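Local coordinates for protein extracellular sialidase/neuraminidase, putative (Aspergillus fumigatus, PDB 2XZI) that probably hydrolyses sialosides as a fungal KDNase, a sialidase with preference for the deaminated sialic acid KDN, at residues 106-111 with 196-201; 123-128 with 139-144; 272-277 with 300-305; 307-312 with 375-380. All blocks are in the same frame, centred on the assembly; numbering follows the deposited sequence. Where two conformers were deposited one is given.

Interaction 1 of 4, residues 106-111 with 196-201; sequences TPVVDD and GELVIP
Asp110 OD1 is gripped by two donors while its carboxylate rests on Leu198. The backbone N of Asp111 donates to Asp110 OD1 over 2.8 Å, approaching on the anti side and 27° out of the carboxylate plane, and Arg216 forms a salt bridge with the same oxygen. OD2 accepts from Gly214 N, so both oxygens of this buried acid have donors. Arg216 NH2 also reaches Gly196 O and thereby links the two segments, which share no direct hydrogen bond.

Direct contact is by van der Waals touch, mostly between apolar groups. Leu198 sets one methyl against each carboxylate oxygen: CD1 lies 3.5 Å from Asp110 OD2, and CD2 lies 3.8 Å from Asp110 OD1. The Leu198 CD1 methyl also touches Val108 CG1 at 4.2 Å. That valine methyl sits between its backbone N and carbonyl carbon (chi1 58°) and meets Ile200 CG1 as well, the two side chains crossing at about a right angle. Further along, Thr106 presents a methyl rather than its hydroxyl: CG2 stands anti to the backbone N and packs 3.7 Å from Ile200 CG2, while OG1 bonds back to Asn104 O. Threonine can thus be apolar on one branch and satisfied on the other.

The two strands run antiparallel, 168° apart, with axes 8.3 Å distant, too far for backbone pairing. They belong to different sheets of the beta-propeller and face each other through side chains. Strand 101-109 pairs with strand 115-122, strand 198-202 pairs with strands 191-192 and 205-210, and Pro107 and Val109 turn away toward strand 37-45.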
# COMPACT_ATOMS: atom_id res chain seq x y z
N THR A 106 -5.50 -1.65 -3.12
CA THR A 106 -5.23 -0.28 -3.57
C THR A 106 -6.51 0.55 -3.42
O THR A 106 -7.29 0.70 -4.36
CB THR A 106 -4.69 -0.26 -5.02
OG1 THR A 106 -3.65 -1.23 -5.14
CG2 THR A 106 -4.12 1.10 -5.38
N PRO A 107 -6.72 1.09 -2.21
CA PRO A 107 -7.93 1.86 -1.89
C PRO A 107 -7.83 3.32 -2.30
O PRO A 107 -6.73 3.89 -2.34
CB PRO A 107 -8.03 1.72 -0.37
CG PRO A 107 -6.60 1.63 0.07
CD PRO A 107 -5.94 0.79 -1.00
N VAL A 108 -8.98 3.95 -2.56
CA VAL A 108 -9.08 5.39 -2.69
C VAL A 108 -10.44 5.84 -2.15
O VAL A 108 -11.46 5.24 -2.47
CB VAL A 108 -8.84 5.87 -4.15
CG1 VAL A 108 -9.83 5.23 -5.13
CG2 VAL A 108 -8.81 7.42 -4.24
N VAL A 109 -10.42 6.90 -1.36
CA VAL A 109 -11.64 7.45 -0.79
C VAL A 109 -12.16 8.54 -1.73
O VAL A 109 -11.45 9.49 -2.05
CB VAL A 109 -11.41 8.02 0.62
CG1 VAL A 109 -12.72 8.64 1.16
CG2 VAL A 109 -10.86 6.95 1.58
N ASP A 110 -13.40 8.37 -2.19
CA ASP A 110 -14.03 9.37 -3.07
C ASP A 110 -14.76 10.45 -2.27
O ASP A 110 -14.93 10.31 -1.06
CB ASP A 110 -14.95 8.70 -4.09
CG ASP A 110 -14.96 9.41 -5.44
OD1 ASP A 110 -14.59 10.61 -5.50
OD2 ASP A 110 -15.34 8.76 -6.43
N ASP A 111 -15.20 11.52 -2.95
CA ASP A 111 -15.72 12.74 -2.28
C ASP A 111 -16.99 12.49 -1.47
O ASP A 111 -17.29 13.22 -0.51
CB ASP A 111 -16.05 13.84 -3.30
CG ASP A 111 -14.86 14.26 -4.15
OD1 ASP A 111 -13.71 13.90 -3.82
OD2 ASP A 111 -15.10 14.96 -5.15
N GLY A 196 -10.58 16.95 -9.41
CA GLY A 196 -11.74 16.08 -9.15
C GLY A 196 -11.65 14.64 -9.58
O GLY A 196 -12.48 13.82 -9.15
N GLU A 197 -10.69 14.31 -10.43
CA GLU A 197 -10.53 12.93 -10.92
C GLU A 197 -9.88 12.02 -9.88
O GLU A 197 -9.17 12.48 -8.99
CB GLU A 197 -9.70 12.87 -12.20
CG GLU A 197 -10.19 13.74 -13.36
CD GLU A 197 -9.67 15.17 -13.32
OE1 GLU A 197 -9.04 15.59 -12.31
OE2 GLU A 197 -9.88 15.87 -14.34
N LEU A 198 -10.12 10.72 -10.03
CA LEU A 198 -9.37 9.72 -9.26
C LEU A 198 -8.24 9.17 -10.12
O LEU A 198 -8.39 8.98 -11.32
CB LEU A 198 -10.26 8.56 -8.82
CG LEU A 198 -11.50 8.91 -7.99
CD1 LEU A 198 -12.21 7.65 -7.52
CD2 LEU A 198 -11.11 9.75 -6.78
N VAL A 199 -7.10 8.89 -9.49
CA VAL A 199 -6.00 8.24 -10.18
C VAL A 199 -5.50 7.10 -9.31
O VAL A 199 -5.12 7.31 -8.14
CB VAL A 199 -4.81 9.19 -10.49
CG1 VAL A 199 -3.77 8.47 -11.33
CG2 VAL A 199 -5.28 10.41 -11.24
N ILE A 200 -5.52 5.90 -9.89
CA ILE A 200 -5.08 4.68 -9.23
C ILE A 200 -3.86 4.13 -9.98
O ILE A 200 -3.94 3.88 -11.19
CB ILE A 200 -6.23 3.64 -9.15
CG1 ILE A 200 -7.44 4.23 -8.38
CG2 ILE A 200 -5.75 2.33 -8.52
CD1 ILE A 200 -8.43 5.09 -9.25
N PRO A 201 -2.73 3.97 -9.29
CA PRO A 201 -1.55 3.48 -10.00
C PRO A 201 -1.62 1.98 -10.20
O PRO A 201 -2.05 1.25 -9.30
CB PRO A 201 -0.40 3.84 -9.05
CG PRO A 201 -1.02 3.74 -7.68
CD PRO A 201 -2.46 4.20 -7.85

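Interaction 2 of 4, residues 123-128 with 139-144; sequences GATYSQ and VTKKID. With KDM (deamino-alpha-neuraminic acid), chain C.
Thr140 OG1 donates to Ser127 OG at 2.7 Å, and Asp132 completes this buried hydroxyl pair: its OD2 bonds Ser127 OG and its backbone N bonds Thr140 OG1. Beside it run three backbone bonds of a short parallel ladder. Lys141 N donates to Thr125 O over 2.8 Å, Ser127 N to Lys141 O, and Ile143 N to Ser127 O.

The flexible chain of Lys141 suits a fold-back over its bridge partner Tyr126. Bends at chi3 (-76°) and chi4 (-59°) carry CE and then NZ across the phenol, with Lys141 CE only 3.3 Å from Tyr126 CZ over one ring face. Lys141 NZ lies 4.8 Å from the Tyr126 ring centroid, a cation-pi contact, and donates to Thr125 OG1 at 2.8 Å. Tyr126 OH shares a water with Asp144 OD2, to which the water donates; Asp144 OD1 is held by Thr146 OG1. Tyr126 CB packs 3.6 Å from CD1 of the buried Ile143.

Gln128 points away from this ladder, its extended chain carrying the amide to the chain C deamino-alpha-neuraminic acid. Gln128 OE1 accepts from the sugar's O7 at 2.7 Å, and Gln128 NE2 donates to its O9. An amide, both donor and acceptor, spans the glycerol tail from O7 to O9. The bond from Ile143 N to Ser127 O, next to Gln128, probably helps to position it, and an uncharged amide suits the tail's neutral hydroxyls.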
# COMPACT_ATOMS: atom_id res chain seq x y z
N GLY A 123 -5.59 -17.43 -9.83
CA GLY A 123 -6.12 -18.73 -9.44
C GLY A 123 -5.28 -19.50 -8.46
O GLY A 123 -4.08 -19.24 -8.30
N ALA A 124 -5.93 -20.48 -7.82
CA ALA A 124 -5.36 -21.31 -6.75
C ALA A 124 -4.12 -22.11 -7.15
O ALA A 124 -3.30 -22.46 -6.30
CB ALA A 124 -6.44 -22.24 -6.19
N THR A 125 -4.00 -22.41 -8.44
CA THR A 125 -2.96 -23.32 -8.91
C THR A 125 -1.99 -22.62 -9.84
O THR A 125 -1.22 -23.27 -10.55
CB THR A 125 -3.55 -24.55 -9.63
OG1 THR A 125 -4.33 -24.12 -10.75
CG2 THR A 125 -4.42 -25.39 -8.66
N TYR A 126 -2.02 -21.28 -9.83
CA TYR A 126 -1.06 -20.49 -10.60
C TYR A 126 -0.15 -19.66 -9.70
O TYR A 126 -0.54 -19.27 -8.59
CB TYR A 126 -1.78 -19.56 -11.58
CG TYR A 126 -2.49 -20.27 -12.68
CD1 TYR A 126 -3.79 -20.75 -12.50
CD2 TYR A 126 -1.87 -20.50 -13.91
CE1 TYR A 126 -4.45 -21.42 -13.51
CE2 TYR A 126 -2.54 -21.17 -14.92
CZ TYR A 126 -3.82 -21.62 -14.71
OH TYR A 126 -4.49 -22.29 -15.71
N SER A 127 1.06 -19.39 -10.19
CA SER A 127 2.00 -18.49 -9.53
C SER A 127 2.78 -17.70 -10.56
O SER A 127 2.84 -18.10 -11.73
CB SER A 127 2.93 -19.26 -8.58
OG SER A 127 3.84 -20.09 -9.29
N GLN A 128 3.38 -16.59 -10.14
CA GLN A 128 4.11 -15.71 -11.04
C GLN A 128 5.18 -16.45 -11.84
O GLN A 128 5.26 -16.29 -13.06
CB GLN A 128 4.71 -14.53 -10.26
CG GLN A 128 5.36 -13.47 -11.16
CD GLN A 128 5.70 -12.20 -10.42
OE1 GLN A 128 5.81 -12.18 -9.19
NE2 GLN A 128 5.90 -11.12 -11.17
N VAL A 139 1.88 -28.73 -7.76
CA VAL A 139 2.87 -27.87 -8.41
C VAL A 139 2.13 -26.82 -9.25
O VAL A 139 1.27 -27.16 -10.05
CB VAL A 139 3.82 -28.73 -9.27
CG1 VAL A 139 4.86 -27.87 -9.99
CG2 VAL A 139 4.51 -29.79 -8.39
N THR A 140 2.44 -25.54 -9.05
CA THR A 140 1.70 -24.48 -9.76
C THR A 140 2.07 -24.37 -11.24
O THR A 140 3.18 -24.71 -11.64
CB THR A 140 1.95 -23.08 -9.17
OG1 THR A 140 3.32 -22.72 -9.34
CG2 THR A 140 1.54 -23.01 -7.70
N LYS A 141 1.11 -23.88 -12.02
CA LYS A 141 1.33 -23.48 -13.40
C LYS A 141 1.76 -22.02 -13.38
O LYS A 141 1.37 -21.27 -12.48
CB LYS A 141 0.04 -23.61 -14.21
CG LYS A 141 -0.46 -25.04 -14.37
CD LYS A 141 -1.87 -25.10 -14.97
CE LYS A 141 -2.95 -24.74 -13.95
NZ LYS A 141 -2.99 -25.62 -12.74
N LYS A 142 2.56 -21.61 -14.36
CA LYS A 142 2.96 -20.22 -14.49
C LYS A 142 1.78 -19.37 -14.94
O LYS A 142 1.03 -19.74 -15.82
CB LYS A 142 4.13 -20.08 -15.47
CG LYS A 142 4.74 -18.69 -15.50
CD LYS A 142 5.98 -18.61 -16.40
CE LYS A 142 6.53 -17.18 -16.39
NZ LYS A 142 7.85 -17.04 -17.08
N ILE A 143 1.61 -18.21 -14.30
CA ILE A 143 0.63 -17.24 -14.74
C ILE A 143 0.82 -17.01 -16.24
O ILE A 143 1.94 -16.81 -16.72
CB ILE A 143 0.78 -15.92 -13.93
CG1 ILE A 143 0.27 -16.11 -12.49
CG2 ILE A 143 0.06 -14.77 -14.61
CD1 ILE A 143 -1.21 -16.08 -12.33
N ASP A 144 -0.28 -17.08 -16.99
CA ASP A 144 -0.22 -16.97 -18.45
C ASP A 144 -1.33 -16.06 -18.96
O ASP A 144 -2.01 -15.41 -18.18
CB ASP A 144 -0.24 -18.37 -19.10
CG ASP A 144 -1.52 -19.14 -18.83
OD1 ASP A 144 -2.61 -18.54 -18.66
OD2 ASP A 144 -1.45 -20.40 -18.81
C2 KDM C . 6.77 -9.39 -3.91
C1 KDM C . 7.91 -8.82 -3.08
C3 KDM C . 5.45 -9.34 -3.12
C4 KDM C . 4.19 -9.25 -4.03
C5 KDM C . 4.44 -9.60 -5.50
C6 KDM C . 5.57 -8.70 -6.05
C7 KDM C . 6.06 -9.13 -7.45
C8 KDM C . 7.05 -8.10 -8.01
C9 KDM C . 7.58 -8.53 -9.37
O5 KDM C . 3.22 -9.47 -6.28
O1A KDM C . 7.79 -8.80 -1.83
O1B KDM C . 8.91 -8.42 -3.73
O4 KDM C . 3.21 -10.15 -3.50
O6 KDM C . 6.74 -8.66 -5.17
O7 KDM C . 6.70 -10.41 -7.34
O8 KDM C . 6.41 -6.82 -8.18
O9 KDM C . 6.47 -8.53 -10.28
O2 KDM C . 7.15 -10.75 -4.15
O HOH W 1 -3.62 -22.00 -18.33

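Interaction 3 of 4, residues 272-277 with 300-305. With KDM (deamino-alpha-neuraminic acid), chain D; KDM (deamino-alpha-neuraminic acid), chain C.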
# COMPACT_ATOMS: atom_id res chain seq x y z
N PRO A 272 17.42 5.80 -2.96
CA PRO A 272 17.82 4.40 -3.07
C PRO A 272 16.65 3.48 -2.70
O PRO A 272 15.80 3.83 -1.88
CB PRO A 272 18.98 4.30 -2.06
CG PRO A 272 18.72 5.40 -1.08
CD PRO A 272 18.19 6.52 -1.92
N ASP A 273 16.60 2.33 -3.36
CA ASP A 273 15.52 1.37 -3.14
C ASP A 273 16.06 -0.02 -3.47
O ASP A 273 16.84 -0.15 -4.43
CB ASP A 273 14.34 1.71 -4.05
CG ASP A 273 13.15 0.80 -3.82
OD1 ASP A 273 13.09 -0.29 -4.42
OD2 ASP A 273 12.27 1.17 -2.99
N PRO A 274 15.66 -1.06 -2.72
CA PRO A 274 16.21 -2.41 -2.92
C PRO A 274 15.33 -3.27 -3.82
O PRO A 274 15.38 -4.48 -3.72
CB PRO A 274 16.26 -2.96 -1.49
CG PRO A 274 14.97 -2.38 -0.87
CD PRO A 274 14.85 -0.98 -1.49
N ALA A 275 14.56 -2.64 -4.70
CA ALA A 275 13.52 -3.31 -5.49
C ALA A 275 12.42 -3.80 -4.53
O ALA A 275 12.25 -5.00 -4.28
CB ALA A 275 14.10 -4.46 -6.35
N CYS A 276 11.69 -2.83 -3.98
CA CYS A 276 10.60 -3.09 -3.04
C CYS A 276 9.55 -2.00 -3.26
O CYS A 276 9.84 -0.95 -3.81
CB CYS A 276 11.14 -3.07 -1.59
SG CYS A 276 9.95 -3.50 -0.30
N GLN A 277 8.32 -2.25 -2.85
CA GLN A 277 7.27 -1.24 -2.89
C GLN A 277 7.60 -0.07 -1.93
O GLN A 277 8.31 -0.24 -0.95
CB GLN A 277 5.94 -1.93 -2.59
CG GLN A 277 4.69 -1.05 -2.53
CD GLN A 277 4.38 -0.51 -1.14
OE1 GLN A 277 5.23 -0.49 -0.25
NE2 GLN A 277 3.13 -0.10 -0.93
N THR A 300 20.11 -2.36 -1.13
CA THR A 300 20.18 -3.81 -0.92
C THR A 300 19.20 -4.42 0.10
O THR A 300 18.80 -5.58 -0.05
CB THR A 300 21.62 -4.25 -0.50
OG1 THR A 300 22.03 -3.51 0.65
CG2 THR A 300 22.60 -4.03 -1.64
N SER A 301 18.84 -3.65 1.12
CA SER A 301 18.09 -4.17 2.26
C SER A 301 16.70 -3.55 2.34
O SER A 301 16.52 -2.37 2.02
CB SER A 301 18.84 -3.85 3.55
OG SER A 301 18.10 -4.28 4.69
N ARG A 302 15.73 -4.35 2.77
CA ARG A 302 14.39 -3.83 3.07
C ARG A 302 14.29 -3.28 4.49
O ARG A 302 13.25 -2.78 4.88
CB ARG A 302 13.31 -4.90 2.82
CG ARG A 302 13.12 -5.17 1.33
CD ARG A 302 12.04 -6.17 1.03
NE ARG A 302 11.89 -6.30 -0.41
CZ ARG A 302 10.89 -6.92 -1.04
NH1 ARG A 302 9.89 -7.48 -0.35
NH2 ARG A 302 10.87 -6.96 -2.36
N ARG A 303 15.39 -3.33 5.24
CA ARG A 303 15.38 -2.99 6.66
C ARG A 303 15.95 -1.60 6.93
O ARG A 303 16.63 -1.39 7.95
CB ARG A 303 16.18 -4.01 7.46
CG ARG A 303 15.60 -5.41 7.44
CD ARG A 303 16.31 -6.28 8.46
NE ARG A 303 15.88 -7.67 8.33
CZ ARG A 303 16.47 -8.71 8.93
NH1 ARG A 303 17.53 -8.54 9.72
NH2 ARG A 303 16.00 -9.93 8.73
N ALA A 304 15.72 -0.66 6.03
CA ALA A 304 16.24 0.69 6.18
C ALA A 304 15.11 1.71 6.02
O ALA A 304 15.27 2.72 5.36
CB ALA A 304 17.36 0.95 5.15
N MET A 305 13.97 1.44 6.65
CA MET A 305 12.78 2.27 6.45
C MET A 305 13.03 3.72 6.85
O MET A 305 13.51 3.99 7.95
CB MET A 305 11.58 1.74 7.24
CG MET A 305 11.08 0.35 6.82
SD MET A 305 10.84 0.12 5.05
CE MET A 305 9.49 1.28 4.71
C2 KDM D . 15.77 -9.39 3.55
C1 KDM D . 15.68 -8.10 2.71
C3 KDM D . 15.46 -9.12 5.04
C4 KDM D . 13.97 -8.80 5.26
C5 KDM D . 13.07 -9.86 4.59
C6 KDM D . 13.45 -10.05 3.11
C7 KDM D . 12.71 -11.10 2.25
C8 KDM D . 13.25 -11.07 0.79
C9 KDM D . 12.63 -12.14 -0.14
O5 KDM D . 11.69 -9.46 4.69
O1A KDM D . 15.16 -8.19 1.57
O1B KDM D . 16.12 -7.04 3.22
O4 KDM D . 13.72 -8.75 6.66
O6 KDM D . 14.87 -10.41 3.05
O7 KDM D . 12.89 -12.41 2.81
O8 KDM D . 13.06 -9.77 0.22
O9 KDM D . 11.27 -12.44 0.22
O2 KDM D . 17.10 -9.93 3.45
C2 KDM C . 6.77 -9.39 -3.91
C1 KDM C . 7.91 -8.82 -3.08
C3 KDM C . 5.45 -9.34 -3.12
C4 KDM C . 4.19 -9.25 -4.03
C5 KDM C . 4.44 -9.60 -5.50
C6 KDM C . 5.57 -8.70 -6.05
C7 KDM C . 6.06 -9.13 -7.45
C8 KDM C . 7.05 -8.10 -8.01
C9 KDM C . 7.58 -8.53 -9.37
O5 KDM C . 3.22 -9.47 -6.28
O1A KDM C . 7.79 -8.80 -1.83
O1B KDM C . 8.91 -8.42 -3.73
O4 KDM C . 3.21 -10.15 -3.50
O6 KDM C . 6.74 -8.66 -5.17
O7 KDM C . 6.70 -10.41 -7.34
O8 KDM C . 6.41 -6.82 -8.18
O9 KDM C . 6.47 -8.53 -10.28
O2 KDM C . 7.15 -10.75 -4.15
O HOH W 2 14.29 -6.34 -2.00
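Arg302 leaves its loop beside Pro274 and passes alongside one bound deamino-alpha-neuraminic acid to reach a second with its tip. Its CB lies near carboxylate oxygen O1B of the chain D molecule, which also takes a nearly straight bond from Arg302 N at 2.8 Å. Arg302 CG touches Pro274 CG at 4.0 Å, and the compact proline ring also presses against Ser301 O. Arg302 CD meets Cys276 SG at 3.6 Å. With chi2 and chi3 both anti (chi3 177°), the chain stays extended from CG to NE, which donates to a water that also lies within bonding distance of Pro274 O.

At the guanidinium the sulfur of Cys276 sits 3.4 Å above one face, offset toward the rim; O8 of the chain D sugar lies over the opposite face. The site is consistent with the arginine triad by which sialidases hold the substrate carboxylate, Arg39 and Arg245 also bonding the chain C sugar. Arg302 NH1 donates to O1A of that sugar and NH2 to O1B, both almost straight, a two-pronged pairing that suits arginine's parallel N-H groups. Arg302 NH2 also donates to Ala275 O at 3.1 Å, which accepts on a lone pair, though tilted 20° from the guanidinium plane. An Asx motif, in which Asp273 OD1 accepts from Cys276 N through its syn lone pair, shapes the turn that offers both Ala275 O and the sulfur. Next along the loop, Arg303 NE donates to O4 of the chain D sugar at 2.9 Å.

Interaction 4 of 4, residues 307-312 with 375-380; sequences VRISYD and FNLSWI
Val307 forks toward the helix because its chi1 of 66° sets CG1 between the backbone N and the carbonyl carbon, leaving CG2 anti to the N. The two methyls share their partners, CG1 closest to Ile380 and CG2 to Phe375. Val307 CG1 lies 3.8 Å from Ile380 CG1 and also reaches the edge of the Trp379 indole at CZ3, 4.1 Å away. Val307 CG2 meets Phe375 CZ at 3.9 Å, the side chains reaching toward each other tip to tip. Phe375 has its own CG between N and carbonyl carbon (chi1 46°), and Trp379 CZ3 stands over one face of its ring, toward the rim.

Ile309, two residues on along the strand and so on the same side as Val307, uses its long branch: Ile309 CD1 touches Ile380 CG2 at 3.9 Å and Leu377 CD2 at 4.0 Å. Beta-branched residues suit a strand; here Val307 offers two methyls and Ile309 reaches with CD1 alone, while Leu377, branched at CG, comes in with CD2 from the first helical turn.

No hydrogen bond joins the segments; the polar work lies in starting the helix. Asn376 is its N-cap, OD1 accepting from Trp379 N at 2.9 Å with the donor 41° above the carbonyl plane. OD1 also takes Tyr11 N, and ND2 gives to Ala9 O, which pins the cap to the N-terminal chain.

The short helix 377-381 directly follows strand 368-375, which pairs with strand 12-18 and thus joins the two chain ends in one propeller sheet. Across the contact, strand 305-310 belongs to another sheet, where Ile292 of strand 290-294 touches both Val307 and Ile309, while Ile349 of strand 349-356 backs Phe375, Leu377 and Ile380.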
# COMPACT_ATOMS: atom_id res chain seq x y z
N VAL A 307 11.23 7.70 6.42
CA VAL A 307 10.16 8.61 5.99
C VAL A 307 10.79 9.98 5.71
O VAL A 307 11.63 10.43 6.48
CB VAL A 307 9.00 8.67 7.02
CG1 VAL A 307 9.43 9.30 8.36
CG2 VAL A 307 7.80 9.39 6.41
N ARG A 308 10.37 10.62 4.61
CA ARG A 308 10.98 11.86 4.14
C ARG A 308 9.95 12.90 3.73
O ARG A 308 8.81 12.55 3.39
CB ARG A 308 11.81 11.59 2.90
CG ARG A 308 12.90 10.53 3.06
CD ARG A 308 13.48 10.32 1.68
NE ARG A 308 14.40 9.21 1.54
CZ ARG A 308 15.72 9.34 1.45
NH1 ARG A 308 16.29 10.55 1.56
NH2 ARG A 308 16.47 8.26 1.23
N ILE A 309 10.40 14.16 3.70
CA ILE A 309 9.57 15.30 3.25
C ILE A 309 10.23 16.00 2.06
O ILE A 309 11.45 16.22 2.05
CB ILE A 309 9.34 16.32 4.38
CG1 ILE A 309 8.62 15.69 5.60
CG2 ILE A 309 8.58 17.55 3.88
CD1 ILE A 309 8.83 16.44 6.94
N SER A 310 9.42 16.33 1.06
CA SER A 310 9.88 17.27 0.03
C SER A 310 9.04 18.52 0.09
O SER A 310 7.82 18.43 0.20
CB SER A 310 9.78 16.68 -1.38
OG SER A 310 10.21 17.65 -2.35
N TYR A 311 9.69 19.68 -0.05
CA TYR A 311 9.03 20.97 -0.15
C TYR A 311 8.97 21.47 -1.59
O TYR A 311 8.43 22.55 -1.86
CB TYR A 311 9.78 22.00 0.71
CG TYR A 311 9.83 21.62 2.16
CD1 TYR A 311 8.74 21.84 2.98
CD2 TYR A 311 10.97 21.02 2.71
CE1 TYR A 311 8.77 21.49 4.34
CE2 TYR A 311 11.02 20.68 4.06
CZ TYR A 311 9.92 20.91 4.85
OH TYR A 311 9.98 20.57 6.18
N ASP A 312 9.50 20.69 -2.52
CA ASP A 312 9.58 21.10 -3.93
C ASP A 312 8.24 21.00 -4.62
O ASP A 312 7.50 20.04 -4.41
CB ASP A 312 10.61 20.28 -4.70
CG ASP A 312 12.04 20.55 -4.26
OD1 ASP A 312 12.35 21.69 -3.82
OD2 ASP A 312 12.86 19.64 -4.39
N PHE A 375 3.01 9.32 13.65
CA PHE A 375 4.02 10.30 14.01
C PHE A 375 3.65 11.61 13.38
O PHE A 375 2.94 11.64 12.38
CB PHE A 375 5.43 9.84 13.58
CG PHE A 375 5.51 9.32 12.17
CD1 PHE A 375 5.63 10.18 11.10
CD2 PHE A 375 5.49 7.95 11.91
CE1 PHE A 375 5.71 9.70 9.81
CE2 PHE A 375 5.58 7.46 10.62
CZ PHE A 375 5.70 8.36 9.56
N ASN A 376 4.09 12.71 13.98
CA ASN A 376 3.86 14.01 13.37
C ASN A 376 5.05 14.51 12.58
O ASN A 376 6.12 13.89 12.55
CB ASN A 376 3.36 15.04 14.38
CG ASN A 376 4.34 15.32 15.51
OD1 ASN A 376 5.44 14.75 15.59
ND2 ASN A 376 3.93 16.19 16.42
N LEU A 377 4.84 15.63 11.88
CA LEU A 377 5.90 16.23 11.09
C LEU A 377 7.08 16.59 11.98
O LEU A 377 8.24 16.40 11.59
CB LEU A 377 5.39 17.47 10.35
CG LEU A 377 4.38 17.23 9.25
CD1 LEU A 377 3.84 18.58 8.81
CD2 LEU A 377 4.97 16.45 8.07
N SER A 378 6.79 17.09 13.18
CA SER A 378 7.85 17.42 14.13
C SER A 378 8.76 16.23 14.41
O SER A 378 9.97 16.38 14.48
CB SER A 378 7.26 17.88 15.44
OG SER A 378 8.31 18.10 16.35
N TRP A 379 8.18 15.05 14.56
CA TRP A 379 9.00 13.87 14.79
C TRP A 379 9.98 13.64 13.63
O TRP A 379 11.16 13.38 13.86
CB TRP A 379 8.15 12.63 15.07
CG TRP A 379 8.98 11.43 15.37
CD1 TRP A 379 9.51 11.09 16.58
CD2 TRP A 379 9.42 10.44 14.44
NE1 TRP A 379 10.24 9.93 16.47
CE2 TRP A 379 10.19 9.50 15.17
CE3 TRP A 379 9.22 10.23 13.07
CZ2 TRP A 379 10.78 8.38 14.56
CZ3 TRP A 379 9.79 9.11 12.47
CH2 TRP A 379 10.56 8.19 13.22
N ILE A 380 9.51 13.76 12.39
CA ILE A 380 10.39 13.58 11.25
C ILE A 380 11.50 14.64 11.25
O ILE A 380 12.68 14.31 11.09
CB ILE A 380 9.65 13.69 9.91
CG1 ILE A 380 8.50 12.67 9.84
CG2 ILE A 380 10.61 13.48 8.74
CD1 ILE A 380 7.61 12.79 8.57

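Overall arrangement
Interactions 1 and 4 are buried and mostly apolar, each joining parts of different propeller sheets through side chains with no direct hydrogen bond; interaction 1 sets strand against strand, interaction 4 strand against a capped C-terminal helix. Interactions 2 and 3 are partly buried, rich in polar bonds, and both meet the chain C sugar from places whose centres are about 27 Å apart: an amide at the glycerol tail, a guanidinium at the carboxylate. Interaction 2 is nested in the loop that interaction 1 closes, whereas the others follow in series. Interactions 3 and 4 adjoin, Pro272 CD lying 4.0 Å from Arg308 NH2, and strand 305-310 carries the chain from the sugar-binding loop to the helix contact.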